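Local coordinates for VC0179-like protein (Escherichia coli, PDB 4XJ6) that probably makes cyclic dinucleotides, cyclic GMP-AMP among them, from nucleoside triphosphates with the help of magnesium ions, at residues A[32-37]-A[128-133]; A[181-184]-A[189-192]. One frame throughout, in Å; residues are numbered along the deposited sequence.

Interaction 1: A[32-37]-A[128-133]; sequences ALRQIV and MDIDDG. With MG (magnesium ion), chain B; MG (magnesium ion), chain C; GH3 (3'-deoxy-guanosine-5'-triphosphate), chain D; GH3 (3'-deoxy-guanosine-5'-triphosphate), chain E.
Arg34 lays the aliphatic part of its side chain over one face of the Asp132 carboxylate: CD stands 3.5 Å from Asp132 CG, almost straight above it, and CG of Arg34 is 3.4 Å from Asp132 OD2. The two side chains cross at about a right angle, and their flat groups are 36° apart. A bend at chi3 (65°), after an otherwise extended start, turns the guanidinium aside, leaving Arg34 NE 4.6 Å from Asp132 OD1, the oxygen lying well out of the guanidinium plane, so that no N-H points at it: a proximity of charges and not a salt bridge. The polar ends are satisfied elsewhere: Arg34 NH1 hydrogen-bonds to Thr109 OG1, while OD1 of Asp132 takes a hydrogen bond with the same hydroxyl and a salt bridge with Arg38. Two residues before Asp132 on the strand, Ile130 adds a looser apolar touch, its CG2 4.4 Å from Arg34 CD.

Ile130 and Asp132 face the helix; the alternate residues Asp129 and Asp131 point off the other side of the strand and carry two magnesium ions. OD2 of Asp129 bridges both, 2.0 Å from magnesium of chain B, and OD1 joins it on magnesium of chain C. The two oxygens of Asp131 are divided, OD2 to chain B and OD1 to chain C, where OD1 also accepts a 3.0 Å hydrogen bond from O2' of the chain E nucleotide. The C3' of that sugar, which lacks its hydroxyl, is 4.2 Å from PA of the chain D triphosphate, consistent with a two-metal transfer in which the absent 3' oxygen would attack this phosphorus.

Interaction 2: A[181-184]-A[189-192]; sequences IKIY and HIDV. With MG (magnesium ion), chain C; GH3 (3'-deoxy-guanosine-5'-triphosphate), chain E.
Strands 181-183 and 189-192 run antiparallel at 167° with axes 4.7 Å apart, and the Ile181-Ile190 pair is joined by two hydrogen bonds, N of Ile181 to O of Ile190 at 3.1 Å and N of Ile190 to O of Ile181 at 2.9 Å. The same Ile181 oxygen receives a CA-H contact from His189, whose CA is 3.1 Å away, and the strand pairing also leaves His189 CB 3.4 Å from Ile181 O. On one face Ile181 and Ile190 lie side by side, CG2 of Ile181 resting 3.8 Å from CB of Ile190. Ile183 reaches the same partner more loosely, its CD1 meeting the CD1 of Ile190.

This is a beta hairpin in the central mixed sheet of the nucleotidyltransferase domain, with its isoleucine face packed against Leu160 of helix 149-166 and against Leu33 and Val37 of helix 24-57. Lys182 and His189 form the non-hydrogen-bonded pair on the opposite face, pointing the same way, CG of Lys182 3.9 Å from CB of His189. The histidine ring is carried on a CG set between the backbone N and the carbonyl carbon (chi1 64°). Lysine NZ, reached through bends at chi3 and chi4, comes at the ring obliquely. NZ makes a salt bridge to Glu127 OE1, and His189 ND1 hydrogen-bonds to that same oxygen, while NE2 makes a weak hydrogen bond to Asp129 OD1. Partners on both nitrogens should fix the ring's rotation, placing His189 as a second-shell neighbour of the metal ligand Asp129. Two residues along, Asp191 sends OD2 to the chain C magnesium at 2.2 Å, and its OD1 is salt-bridged to Arg180.

Overall arrangement
Both contacts are buried, with centres about 7 Å apart, and strands 128-138 and 188-198 join them as parallel neighbours in one sheet: Ile130 O accepts a probable hydrogen bond from Asp191 N at 2.7 Å. Interaction 1 sets a helix against a strand by side chains alone and buries less surface (166 against 240 Å²); interaction 2 is strand pairing, carried by backbone hydrogen bonds. They share the apolar layer under helix 24-57, where Val37 CG2 of the first lies 3.6 Å from Ile190 CD1 of the second. Across the sheet, 128-133 contributes two carboxylates and 189-192 the third, converging on the chain C magnesium; Asp131 and Asp191 also touch the chain E nucleotide.

Interaction 1: A[32-37]-A[128-133]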
ATOM      1  N   ALA A  32       0.290 -15.936   5.358  1.00 28.97           N
ATOM      2  CA  ALA A  32      -0.576 -16.594   6.328  1.00 32.18           C
ATOM      3  C   ALA A  32      -1.488 -15.581   7.007  1.00 32.13           C
ATOM      4  O   ALA A  32      -2.665 -15.845   7.232  1.00 36.83           O
ATOM      5  CB  ALA A  32       0.259 -17.346   7.359  1.00 29.45           C
ATOM      6  N   LEU A  33      -0.932 -14.415   7.322  1.00 24.01           N
ATOM      7  CA  LEU A  33      -1.706 -13.328   7.909  1.00 28.96           C
ATOM      8  C   LEU A  33      -2.756 -12.820   6.923  1.00 33.23           C
ATOM      9  O   LEU A  33      -3.900 -12.549   7.300  1.00 30.79           O
ATOM     10  CB  LEU A  33      -0.788 -12.182   8.337  1.00 24.57           C
ATOM     11  CG  LEU A  33       0.135 -12.447   9.526  1.00 28.17           C
ATOM     12  CD1 LEU A  33       1.003 -11.232   9.806  1.00 27.20           C
ATOM     13  CD2 LEU A  33      -0.676 -12.819  10.756  1.00 29.64           C
ATOM     14  N   ARG A  34      -2.359 -12.696   5.659  1.00 35.58           N
ATOM     15  CA  ARG A  34      -3.260 -12.259   4.600  1.00 31.04           C
ATOM     16  C   ARG A  34      -4.394 -13.257   4.404  1.00 30.06           C
ATOM     17  O   ARG A  34      -5.541 -12.872   4.173  1.00 32.20           O
ATOM     18  CB  ARG A  34      -2.490 -12.076   3.293  1.00 29.97           C
ATOM     19  CG  ARG A  34      -3.345 -11.633   2.116  1.00 30.86           C
ATOM     20  CD  ARG A  34      -2.531 -11.577   0.831  1.00 29.46           C
ATOM     21  NE  ARG A  34      -2.060 -12.899   0.427  1.00 28.42           N
ATOM     22  CZ  ARG A  34      -1.240 -13.123  -0.595  1.00 27.91           C
ATOM     23  NH1 ARG A  34      -0.788 -12.112  -1.325  1.00 23.18           N
ATOM     24  NH2 ARG A  34      -0.866 -14.362  -0.886  1.00 25.90           N
ATOM     25  N   GLN A  35      -4.064 -14.541   4.505  1.00 25.68           N
ATOM     26  CA  GLN A  35      -5.041 -15.602   4.309  1.00 28.12           C
ATOM     27  C   GLN A  35      -6.128 -15.563   5.376  1.00 28.01           C
ATOM     28  O   GLN A  35      -7.296 -15.822   5.092  1.00 27.39           O
ATOM     29  CB  GLN A  35      -4.352 -16.966   4.310  1.00 31.75           C
ATOM     30  CG  GLN A  35      -5.209 -18.083   3.749  1.00 43.68           C
ATOM     31  CD  GLN A  35      -4.521 -19.428   3.823  1.00 61.04           C
ATOM     32  OE1 GLN A  35      -3.892 -19.760   4.827  1.00 68.98           O
ATOM     33  NE2 GLN A  35      -4.628 -20.210   2.754  1.00 66.48           N
ATOM     34  N   ILE A  36      -5.732 -15.245   6.605  1.00 27.34           N
ATOM     35  CA  ILE A  36      -6.677 -15.090   7.706  1.00 26.91           C
ATOM     36  C   ILE A  36      -7.729 -14.023   7.395  1.00 26.98           C
ATOM     37  O   ILE A  36      -8.920 -14.215   7.645  1.00 26.50           O
ATOM     38  CB  ILE A  36      -5.952 -14.717   9.020  1.00 27.37           C
ATOM     39  CG1 ILE A  36      -5.058 -15.868   9.491  1.00 29.30           C
ATOM     40  CG2 ILE A  36      -6.958 -14.347  10.100  1.00 24.16           C
ATOM     41  CD1 ILE A  36      -4.152 -15.501  10.653  1.00 27.79           C
ATOM     42  N   VAL A  37      -7.280 -12.903   6.839  1.00 29.00           N
ATOM     43  CA  VAL A  37      -8.169 -11.797   6.502  1.00 25.24           C
ATOM     44  C   VAL A  37      -9.058 -12.146   5.315  1.00 25.14           C
ATOM     45  O   VAL A  37     -10.241 -11.803   5.288  1.00 26.20           O
ATOM     46  CB  VAL A  37      -7.368 -10.520   6.195  1.00 23.48           C
ATOM     47  CG1 VAL A  37      -8.288  -9.394   5.740  1.00 17.29           C
ATOM     48  CG2 VAL A  37      -6.574 -10.106   7.419  1.00 24.69           C
ATOM     49  N   MET A 128       5.180  -3.528   8.570  1.00 20.29           N
ATOM     50  CA  MET A 128       5.151  -4.014   7.194  1.00 20.41           C
ATOM     51  C   MET A 128       3.755  -3.818   6.613  1.00 24.22           C
ATOM     52  O   MET A 128       2.756  -3.961   7.317  1.00 24.37           O
ATOM     53  CB  MET A 128       5.555  -5.486   7.124  1.00 21.16           C
ATOM     54  CG  MET A 128       7.049  -5.725   7.251  1.00 27.64           C
ATOM     55  SD  MET A 128       7.491  -7.461   7.458  1.00 34.69           S
ATOM     56  CE  MET A 128       6.610  -7.875   8.965  1.00 31.13           C
ATOM     57  N   ASP A 129       3.686  -3.496   5.327  1.00 22.48           N
ATOM     58  CA  ASP A 129       2.420  -3.110   4.719  1.00 20.92           C
ATOM     59  C   ASP A 129       1.979  -4.069   3.618  1.00 21.95           C
ATOM     60  O   ASP A 129       2.674  -4.246   2.618  1.00 26.88           O
ATOM     61  CB  ASP A 129       2.520  -1.685   4.167  1.00 17.69           C
ATOM     62  CG  ASP A 129       1.226  -1.210   3.535  1.00 23.51           C
ATOM     63  OD1 ASP A 129       0.312  -0.802   4.281  1.00 28.06           O
ATOM     64  OD2 ASP A 129       1.125  -1.237   2.292  1.00 22.60           O
ATOM     65  N   ILE A 130       0.817  -4.686   3.818  1.00 20.17           N
ATOM     66  CA  ILE A 130       0.215  -5.547   2.806  1.00 20.62           C
ATOM     67  C   ILE A 130      -1.061  -4.916   2.258  1.00 18.43           C
ATOM     68  O   ILE A 130      -2.024  -4.699   2.995  1.00 18.46           O
ATOM     69  CB  ILE A 130      -0.124  -6.943   3.360  1.00 27.28           C
ATOM     70  CG1 ILE A 130       1.037  -7.498   4.184  1.00 35.27           C
ATOM     71  CG2 ILE A 130      -0.486  -7.890   2.223  1.00 18.32           C
ATOM     72  CD1 ILE A 130       0.744  -8.838   4.812  1.00 36.93           C
ATOM     73  N   ASP A 131      -1.063  -4.617   0.965  1.00 20.48           N
ATOM     74  CA  ASP A 131      -2.236  -4.038   0.327  1.00 22.22           C
ATOM     75  C   ASP A 131      -3.020  -5.117  -0.405  1.00 23.75           C
ATOM     76  O   ASP A 131      -2.814  -5.341  -1.596  1.00 26.32           O
ATOM     77  CB  ASP A 131      -1.833  -2.928  -0.641  1.00 20.28           C
ATOM     78  CG  ASP A 131      -0.910  -1.912  -0.008  1.00 20.82           C
ATOM     79  OD1 ASP A 131      -1.398  -1.070   0.774  1.00 18.84           O
ATOM     80  OD2 ASP A 131       0.305  -1.953  -0.295  1.00 19.51           O
ATOM     81  N   ASP A 132      -3.914  -5.790   0.310  1.00 21.99           N
ATOM     82  CA  ASP A 132      -4.710  -6.857  -0.284  1.00 18.14           C
ATOM     83  C   ASP A 132      -6.141  -6.386  -0.541  1.00 22.35           C
ATOM     84  O   ASP A 132      -6.932  -6.233   0.389  1.00 25.11           O
ATOM     85  CB  ASP A 132      -4.714  -8.093   0.616  1.00 18.28           C
ATOM     86  CG  ASP A 132      -5.102  -9.352  -0.136  1.00 28.65           C
ATOM     87  OD1 ASP A 132      -4.619  -9.534  -1.276  1.00 27.02           O
ATOM     88  OD2 ASP A 132      -5.887 -10.158   0.407  1.00 25.36           O
ATOM     89  N   GLY A 133      -6.469  -6.159  -1.808  1.00 22.82           N
ATOM     90  CA  GLY A 133      -7.775  -5.645  -2.172  1.00 25.51           C
ATOM     91  C   GLY A 133      -8.846  -6.711  -2.280  1.00 27.96           C
ATOM     92  O   GLY A 133      -8.571  -7.850  -2.657  1.00 29.58           O
TER
HETATM   93 MG    MG B 501       1.912  -0.867   0.494  1.00 18.56          MG
HETATM   94 MG    MG C 502      -0.827   0.375   2.359  1.00 32.71          MG
HETATM   95  PG  GH3 D 503       4.947   0.376   0.783  1.00 21.70           P
HETATM   96  O1G GH3 D 503       5.489   1.614   1.454  1.00 17.32           O
HETATM   97  O2G GH3 D 503       3.545   0.084   1.254  1.00 22.35           O
HETATM   98  O3G GH3 D 503       5.825  -0.802   1.125  1.00 23.59           O
HETATM   99  O3B GH3 D 503       4.968   0.636  -0.806  1.00 24.21           O
HETATM  100  PB  GH3 D 503       3.662   0.446  -1.736  1.00 23.09           P
HETATM  101  O1B GH3 D 503       4.097   0.203  -3.160  1.00 27.84           O
HETATM  102  O2B GH3 D 503       2.811  -0.715  -1.290  1.00 20.51           O
HETATM  103  O3A GH3 D 503       2.883   1.856  -1.646  1.00 20.86           O
HETATM  104  PA  GH3 D 503       1.445   2.023  -0.945  1.00 30.08           P
HETATM  105  O1A GH3 D 503       1.318   3.434  -0.417  1.00 28.41           O
HETATM  106  O2A GH3 D 503       1.232   1.014   0.155  1.00 26.51           O
HETATM  107  O5' GH3 D 503       0.354   1.778  -2.103  1.00 25.68           O
HETATM  108  C5' GH3 D 503       0.014   0.478  -2.527  1.00 24.87           C
HETATM  109  C4' GH3 D 503      -0.705   0.559  -3.866  1.00 26.59           C
HETATM  110  O4' GH3 D 503      -1.752   1.503  -3.778  1.00 29.44           O
HETATM  111  C3' GH3 D 503       0.188   1.008  -5.008  1.00 26.13           C
HETATM  112  C2' GH3 D 503      -0.756   1.789  -5.897  1.00 21.83           C
HETATM  113  O2' GH3 D 503      -1.260   0.951  -6.912  1.00 19.99           O
HETATM  114  C1' GH3 D 503      -1.892   2.224  -4.986  1.00 21.67           C
HETATM  115  N9  GH3 D 503      -1.733   3.653  -4.683  1.00 25.19           N
HETATM  116  C8  GH3 D 503      -1.271   4.164  -3.498  1.00 23.80           C
HETATM  117  N7  GH3 D 503      -1.266   5.516  -3.579  1.00 24.48           N
HETATM  118  C5  GH3 D 503      -1.732   5.869  -4.802  1.00 27.00           C
HETATM  119  C6  GH3 D 503      -1.937   7.103  -5.405  1.00 25.16           C
HETATM  120  O6  GH3 D 503      -1.677   8.137  -4.793  1.00 30.10           O
HETATM  121  N1  GH3 D 503      -2.432   7.162  -6.689  1.00 26.58           N
HETATM  122  C2  GH3 D 503      -2.724   6.001  -7.372  1.00 30.31           C
HETATM  123  N2  GH3 D 503      -3.203   6.065  -8.613  1.00 31.18           N
HETATM  124  N3  GH3 D 503      -2.518   4.778  -6.767  1.00 30.48           N
HETATM  125  C4  GH3 D 503      -2.031   4.708  -5.506  1.00 27.68           C
HETATM  126  O3A GH3 E 504      -2.790   5.734   3.586  1.00 51.52           O
HETATM  127  PA  GH3 E 504      -3.792   6.044   2.366  1.00 70.09           P
HETATM  128  O1A GH3 E 504      -3.059   6.861   1.330  1.00 73.91           O
HETATM  129  O2A GH3 E 504      -5.055   6.737   2.824  1.00 65.84           O
HETATM  130  O5' GH3 E 504      -4.112   4.590   1.753  1.00 39.60           O
HETATM  131  C5' GH3 E 504      -3.243   3.505   1.998  1.00 37.03           C
HETATM  132  C4' GH3 E 504      -3.660   2.330   1.127  1.00 32.36           C
HETATM  133  O4' GH3 E 504      -4.753   2.707   0.319  1.00 37.56           O
HETATM  134  C3' GH3 E 504      -2.579   1.855   0.171  1.00 26.57           C
HETATM  135  C2' GH3 E 504      -3.363   1.376  -1.041  1.00 27.19           C
HETATM  136  O2' GH3 E 504      -3.566  -0.017  -0.971  1.00 25.68           O
HETATM  137  C1' GH3 E 504      -4.706   2.081  -0.951  1.00 32.32           C
HETATM  138  N9  GH3 E 504      -4.744   3.165  -1.943  1.00 24.39           N
HETATM  139  C8  GH3 E 504      -4.390   4.461  -1.668  1.00 18.49           C
HETATM  140  N7  GH3 E 504      -4.552   5.192  -2.788  1.00 24.16           N
HETATM  141  C5  GH3 E 504      -5.017   4.384  -3.767  1.00 23.93           C
HETATM  142  C6  GH3 E 504      -5.346   4.641  -5.089  1.00 24.93           C
HETATM  143  O6  GH3 E 504      -5.226   5.779  -5.540  1.00 23.11           O
HETATM  144  N1  GH3 E 504      -5.804   3.618  -5.890  1.00 25.00           N
HETATM  145  C2  GH3 E 504      -5.930   2.347  -5.369  1.00 22.22           C
HETATM  146  N2  GH3 E 504      -6.375   1.365  -6.153  1.00 20.21           N
HETATM  147  N3  GH3 E 504      -5.599   2.099  -4.047  1.00 24.16           N
HETATM  148  C4  GH3 E 504      -5.148   3.102  -3.255  1.00 20.95           C
HETATM  149  O   HOH W   1       2.911  -2.749   0.552  1.00 18.18           O
HETATM  150  O   HOH W   2      -0.216   2.356   2.544  1.00 31.56           O

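Interaction 2: A[181-184]-A[189-192]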
ATOM      1  N   ILE A 181      -6.366  -3.345   9.154  1.00 19.81           N
ATOM      2  CA  ILE A 181      -6.235  -4.105  10.385  1.00 21.66           C
ATOM      3  C   ILE A 181      -4.763  -4.146  10.787  1.00 25.39           C
ATOM      4  O   ILE A 181      -3.900  -4.546  10.008  1.00 23.21           O
ATOM      5  CB  ILE A 181      -6.822  -5.539  10.249  1.00 25.75           C
ATOM      6  CG1 ILE A 181      -6.739  -6.284  11.584  1.00 29.09           C
ATOM      7  CG2 ILE A 181      -6.161  -6.324   9.114  1.00 26.07           C
ATOM      8  CD1 ILE A 181      -7.690  -5.747  12.632  1.00 22.48           C
ATOM      9  N   LYS A 182      -4.477  -3.691  12.001  1.00 24.89           N
ATOM     10  CA  LYS A 182      -3.105  -3.637  12.488  1.00 21.44           C
ATOM     11  C   LYS A 182      -2.821  -4.818  13.400  1.00 22.27           C
ATOM     12  O   LYS A 182      -3.540  -5.045  14.370  1.00 28.95           O
ATOM     13  CB  LYS A 182      -2.847  -2.324  13.230  1.00 24.65           C
ATOM     14  CG  LYS A 182      -3.061  -1.078  12.386  1.00 26.87           C
ATOM     15  CD  LYS A 182      -3.056   0.174  13.248  1.00 31.42           C
ATOM     16  CE  LYS A 182      -1.696   0.405  13.885  1.00 32.91           C
ATOM     17  NZ  LYS A 182      -0.658   0.733  12.867  1.00 27.43           N
ATOM     18  N   ILE A 183      -1.773  -5.568  13.084  1.00 22.14           N
ATOM     19  CA  ILE A 183      -1.396  -6.722  13.884  1.00 23.09           C
ATOM     20  C   ILE A 183      -0.086  -6.438  14.617  1.00 23.58           C
ATOM     21  O   ILE A 183       0.998  -6.666  14.082  1.00 26.40           O
ATOM     22  CB  ILE A 183      -1.250  -7.980  13.016  1.00 22.90           C
ATOM     23  CG1 ILE A 183      -2.434  -8.094  12.053  1.00 22.26           C
ATOM     24  CG2 ILE A 183      -1.138  -9.220  13.888  1.00 24.14           C
ATOM     25  CD1 ILE A 183      -2.304  -9.216  11.052  1.00 23.52           C
ATOM     26  N   TYR A 184      -0.207  -5.938  15.847  1.00 24.48           N
ATOM     27  CA  TYR A 184       0.932  -5.451  16.630  1.00 30.39           C
ATOM     28  C   TYR A 184       2.034  -6.486  16.829  1.00 25.64           C
ATOM     29  O   TYR A 184       3.212  -6.191  16.627  1.00 25.42           O
ATOM     30  CB  TYR A 184       0.458  -4.957  18.002  1.00 33.24           C
ATOM     31  CG  TYR A 184      -0.413  -3.724  17.951  1.00 38.26           C
ATOM     32  CD1 TYR A 184      -0.325  -2.833  16.891  1.00 42.70           C
ATOM     33  CD2 TYR A 184      -1.321  -3.450  18.964  1.00 47.12           C
ATOM     34  CE1 TYR A 184      -1.119  -1.705  16.839  1.00 46.91           C
ATOM     35  CE2 TYR A 184      -2.121  -2.322  18.921  1.00 50.79           C
ATOM     36  CZ  TYR A 184      -2.015  -1.454  17.855  1.00 49.94           C
ATOM     37  OH  TYR A 184      -2.807  -0.331  17.808  1.00 53.89           O
ATOM     38  N   HIS A 189       0.435  -4.475   9.230  1.00 22.51           N
ATOM     39  CA  HIS A 189      -0.956  -4.101   9.030  1.00 22.29           C
ATOM     40  C   HIS A 189      -1.370  -4.434   7.602  1.00 23.66           C
ATOM     41  O   HIS A 189      -0.543  -4.438   6.686  1.00 18.32           O
ATOM     42  CB  HIS A 189      -1.193  -2.620   9.346  1.00 19.27           C
ATOM     43  CG  HIS A 189      -0.457  -1.674   8.447  1.00 24.21           C
ATOM     44  ND1 HIS A 189       0.548  -0.849   8.903  1.00 24.17           N
ATOM     45  CD2 HIS A 189      -0.593  -1.410   7.127  1.00 22.96           C
ATOM     46  CE1 HIS A 189       1.005  -0.121   7.899  1.00 20.71           C
ATOM     47  NE2 HIS A 189       0.330  -0.443   6.810  1.00 21.01           N
ATOM     48  N   ILE A 190      -2.650  -4.737   7.423  1.00 24.97           N
ATOM     49  CA  ILE A 190      -3.160  -5.123   6.120  1.00 20.89           C
ATOM     50  C   ILE A 190      -4.205  -4.125   5.646  1.00 22.87           C
ATOM     51  O   ILE A 190      -5.245  -3.948   6.282  1.00 21.78           O
ATOM     52  CB  ILE A 190      -3.778  -6.531   6.148  1.00 20.01           C
ATOM     53  CG1 ILE A 190      -2.746  -7.552   6.629  1.00 21.03           C
ATOM     54  CG2 ILE A 190      -4.320  -6.903   4.778  1.00 19.39           C
ATOM     55  CD1 ILE A 190      -3.259  -8.974   6.669  1.00 25.10           C
ATOM     56  N   ASP A 191      -3.919  -3.462   4.532  1.00 22.51           N
ATOM     57  CA  ASP A 191      -4.873  -2.540   3.929  1.00 19.52           C
ATOM     58  C   ASP A 191      -5.825  -3.282   2.997  1.00 17.65           C
ATOM     59  O   ASP A 191      -5.401  -4.071   2.151  1.00 19.78           O
ATOM     60  CB  ASP A 191      -4.144  -1.430   3.174  1.00 20.81           C
ATOM     61  CG  ASP A 191      -3.528  -0.404   4.108  1.00 25.15           C
ATOM     62  OD1 ASP A 191      -3.963  -0.332   5.277  1.00 25.84           O
ATOM     63  OD2 ASP A 191      -2.617   0.335   3.677  1.00 25.17           O
ATOM     64  N   VAL A 192      -7.118  -3.021   3.156  1.00 21.09           N
ATOM     65  CA  VAL A 192      -8.135  -3.686   2.349  1.00 17.97           C
ATOM     66  C   VAL A 192      -8.962  -2.679   1.555  1.00 21.21           C
ATOM     67  O   VAL A 192     -10.054  -2.289   1.974  1.00 21.78           O
ATOM     68  CB  VAL A 192      -9.082  -4.537   3.217  1.00 18.33           C
ATOM     69  CG1 VAL A 192      -9.967  -5.412   2.337  1.00 18.45           C
ATOM     70  CG2 VAL A 192      -8.282  -5.385   4.201  1.00 18.46           C
TER
HETATM   71 MG    MG C 502      -0.827   0.375   2.359  1.00 32.71          MG
HETATM   72  O3A GH3 E 504      -2.790   5.734   3.586  1.00 51.52           O
HETATM   73  PA  GH3 E 504      -3.792   6.044   2.366  1.00 70.09           P
HETATM   74  O1A GH3 E 504      -3.059   6.861   1.330  1.00 73.91           O
HETATM   75  O2A GH3 E 504      -5.055   6.737   2.824  1.00 65.84           O
HETATM   76  O5' GH3 E 504      -4.112   4.590   1.753  1.00 39.60           O
HETATM   77  C5' GH3 E 504      -3.243   3.505   1.998  1.00 37.03           C
HETATM   78  C4' GH3 E 504      -3.660   2.330   1.127  1.00 32.36           C
HETATM   79  O4' GH3 E 504      -4.753   2.707   0.319  1.00 37.56           O
HETATM   80  C3' GH3 E 504      -2.579   1.855   0.171  1.00 26.57           C
HETATM   81  C2' GH3 E 504      -3.363   1.376  -1.041  1.00 27.19           C
HETATM   82  O2' GH3 E 504      -3.566  -0.017  -0.971  1.00 25.68           O
HETATM   83  C1' GH3 E 504      -4.706   2.081  -0.951  1.00 32.32           C
HETATM   84  N9  GH3 E 504      -4.744   3.165  -1.943  1.00 24.39           N
HETATM   85  C8  GH3 E 504      -4.390   4.461  -1.668  1.00 18.49           C
HETATM   86  N7  GH3 E 504      -4.552   5.192  -2.788  1.00 24.16           N
HETATM   87  C5  GH3 E 504      -5.017   4.384  -3.767  1.00 23.93           C
HETATM   88  C6  GH3 E 504      -5.346   4.641  -5.089  1.00 24.93           C
HETATM   89  O6  GH3 E 504      -5.226   5.779  -5.540  1.00 23.11           O
HETATM   90  N1  GH3 E 504      -5.804   3.618  -5.890  1.00 25.00           N
HETATM   91  C2  GH3 E 504      -5.930   2.347  -5.369  1.00 22.22           C
HETATM   92  N2  GH3 E 504      -6.375   1.365  -6.153  1.00 20.21           N
HETATM   93  N3  GH3 E 504      -5.599   2.099  -4.047  1.00 24.16           N
HETATM   94  C4  GH3 E 504      -5.148   3.102  -3.255  1.00 20.95           C
HETATM   95  O   HOH W   2      -0.216   2.356   2.544  1.00 31.56           O